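Local structure of uncharacterized conserved protein (3FRM) at residues Phe193-Glu198 with Gln202-Glu207. The protein is of unknown function but carries a GNAT-type acetyltransferase domain, so it may transfer acetyl groups from acetyl-CoA. Residues are numbered along the deposited sequence; the frame is centred on the assembly and turned at random.
With SO4 (sulfate ion), chain H.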
loop_
_atom_site.group_PDB
_atom_site.type_symbol
_atom_site.label_atom_id
_atom_site.label_comp_id
_atom_site.label_asym_id
_atom_site.label_seq_id
_atom_site.Cartn_x
_atom_site.Cartn_y
_atom_site.Cartn_z
ATOM N N PHE A 193 3.248 -4.055 14.010
ATOM C CA PHE A 193 3.935 -5.240 13.540
ATOM C C PHE A 193 5.151 -4.875 12.673
ATOM O O PHE A 193 5.054 -4.062 11.782
ATOM C CB PHE A 193 2.969 -6.144 12.802
ATOM C CG PHE A 193 3.638 -7.270 12.099
ATOM C CD1 PHE A 193 3.576 -8.560 12.612
ATOM C CD2 PHE A 193 4.361 -7.042 10.928
ATOM C CE1 PHE A 193 4.185 -9.609 11.949
ATOM C CE2 PHE A 193 5.026 -8.068 10.288
ATOM C CZ PHE A 193 4.946 -9.365 10.803
ATOM N N GLY A 194 6.303 -5.463 12.919
ATOM C CA GLY A 194 7.355 -5.319 11.930
ATOM C C GLY A 194 8.475 -6.329 12.068
ATOM O O GLY A 194 8.789 -6.822 13.170
ATOM N N VAL A 195 9.095 -6.619 10.938
ATOM C CA VAL A 195 10.195 -7.535 10.859
ATOM C C VAL A 195 11.351 -6.748 10.232
ATOM O O VAL A 195 11.146 -5.982 9.312
ATOM C CB VAL A 195 9.782 -8.718 9.981
ATOM C CG1 VAL A 195 10.934 -9.667 9.746
ATOM C CG2 VAL A 195 8.626 -9.475 10.621
ATOM N N LEU A 196 12.566 -6.934 10.720
ATOM C CA LEU A 196 13.738 -6.212 10.189
ATOM C C LEU A 196 13.903 -6.552 8.715
ATOM O O LEU A 196 13.669 -7.707 8.301
ATOM C CB LEU A 196 15.025 -6.656 10.917
ATOM C CG LEU A 196 15.164 -6.473 12.413
ATOM C CD1 LEU A 196 16.474 -7.093 12.892
ATOM C CD2 LEU A 196 15.131 -4.935 12.728
ATOM N N GLU A 197 14.369 -5.566 7.940
ATOM C CA GLU A 197 14.356 -5.684 6.494
ATOM C C GLU A 197 15.033 -6.964 6.043
ATOM O O GLU A 197 14.417 -7.834 5.395
ATOM C CB GLU A 197 15.004 -4.497 5.832
ATOM C CG GLU A 197 14.242 -3.995 4.594
ATOM C CD GLU A 197 15.039 -2.956 3.763
ATOM O OE1 GLU A 197 15.633 -1.982 4.327
ATOM O OE2 GLU A 197 15.057 -3.124 2.520
ATOM N N GLU A 198 16.289 -7.089 6.424
ATOM C CA GLU A 198 17.066 -8.277 6.119
ATOM C C GLU A 198 16.376 -9.617 6.455
ATOM O O GLU A 198 16.727 -10.664 5.914
ATOM C CB GLU A 198 18.454 -8.173 6.764
ATOM C CG GLU A 198 18.424 -7.871 8.251
ATOM C CD GLU A 198 18.511 -6.368 8.601
ATOM O OE1 GLU A 198 19.515 -6.004 9.255
ATOM O OE2 GLU A 198 17.603 -5.550 8.257
ATOM N N GLN A 202 10.802 -14.340 4.583
ATOM C CA GLN A 202 11.304 -15.708 4.841
ATOM C C GLN A 202 10.584 -16.483 5.953
ATOM O O GLN A 202 11.122 -17.465 6.486
ATOM C CB GLN A 202 12.830 -15.729 5.012
ATOM C CG GLN A 202 13.347 -15.197 6.317
ATOM C CD GLN A 202 14.797 -14.641 6.182
ATOM O OE1 GLN A 202 15.063 -13.718 5.385
ATOM N NE2 GLN A 202 15.723 -15.199 6.962
ATOM N N GLY A 203 9.356 -16.064 6.263
ATOM C CA GLY A 203 8.444 -16.874 7.076
ATOM C C GLY A 203 8.391 -16.423 8.511
ATOM O O GLY A 203 7.583 -16.913 9.307
ATOM N N ILE A 204 9.257 -15.477 8.846
ATOM C CA ILE A 204 9.264 -14.919 10.179
ATOM C C ILE A 204 7.967 -14.197 10.564
ATOM O O ILE A 204 7.452 -14.430 11.673
ATOM C CB ILE A 204 10.473 -14.057 10.393
ATOM C CG1 ILE A 204 11.728 -14.936 10.206
ATOM C CG2 ILE A 204 10.378 -13.397 11.747
ATOM C CD1 ILE A 204 13.033 -14.112 10.187
ATOM N N GLY A 205 7.460 -13.311 9.689
ATOM C CA GLY A 205 6.171 -12.663 9.917
ATOM C C GLY A 205 5.047 -13.713 9.977
ATOM O O GLY A 205 4.138 -13.650 10.818
ATOM N N SER A 206 5.068 -14.716 9.124
ATOM C CA SER A 206 3.931 -15.610 9.262
ATOM C C SER A 206 4.002 -16.471 10.568
ATOM O O SER A 206 2.971 -16.795 11.130
ATOM C CB SER A 206 3.699 -16.406 8.002
ATOM O OG SER A 206 4.597 -17.474 8.020
ATOM N N GLU A 207 5.207 -16.728 11.109
ATOM C CA GLU A 207 5.287 -17.353 12.426
ATOM C C GLU A 207 4.642 -16.480 13.488
ATOM O O GLU A 207 3.824 -16.957 14.266
ATOM C CB GLU A 207 6.704 -17.804 12.812
ATOM C CG GLU A 207 7.173 -19.138 12.133
ATOM C CD GLU A 207 6.265 -20.372 12.354
ATOM O OE1 GLU A 207 6.301 -21.312 11.516
ATOM O OE2 GLU A 207 5.516 -20.417 13.361
HETATM S S SO4 H . 6.658 -13.685 5.791
HETATM O O1 SO4 H . 5.461 -14.514 5.923
HETATM O O2 SO4 H . 6.209 -12.489 5.095
HETATM O O3 SO4 H . 7.155 -13.420 7.134
HETATM O O4 SO4 H . 7.666 -14.338 4.957
#
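The phenyl ring of Phe193 meets the first turn of helix 204-216 with its edge: CA of Gly205 lies close to the ring plane, 3.6 Å from Phe193 CZ. With CG anti to the backbone N (chi1 171°), the ring reaches from the end of strand 188-195 to this glycine. Elsewhere it packs on Ile208 and Gln209 of the same helix, Val179 of strand 174-183, and Met234 and Tyr235 of helix 232-237. Two residues on, the methyl branches of Val195 rest one on each of two neighbouring residues. Val195 CG2 approaches Gly205 CA at 4.1 Å, while Val195 CG1 lies 4.3 Å from Ile204 CG2. With no side chain at Gly205, its CA lies directly against Phe193 CZ and Val195 CG2, and its N reaches the sulfate. Farther out, Gln202 reaches over with an extended chain, bringing OE1 within 3.5 Å of Glu198 O; as modelled both atoms are acceptors, and no hydrogen bond is assigned. Gln202 also packs on Leu87 of the second subunit.

The sulfate, probably from the crystallisation liquor, sits over the amino end of the helix. Gly203 N, at the N-cap position, donates to sulfate O4 (2.7 Å), Ser206 N donates to sulfate O3 (3.2 Å), and Gly205 N adds a weak, bent bond to sulfate O3 (N-H...O angle 118°). Arg237 NH1 also binds the anion. Gln200, Gly203 and Gly205 match the Q/RxxGxG/A pattern of GNAT motif A, where relatives hold the pyrophosphate of CoA, and the sulfate probably marks the equivalent site. Main-chain N-H groups, the helix dipole and an arginine would together favour a negative group here, consistent with a cofactor phosphate site built against an apolar strand end.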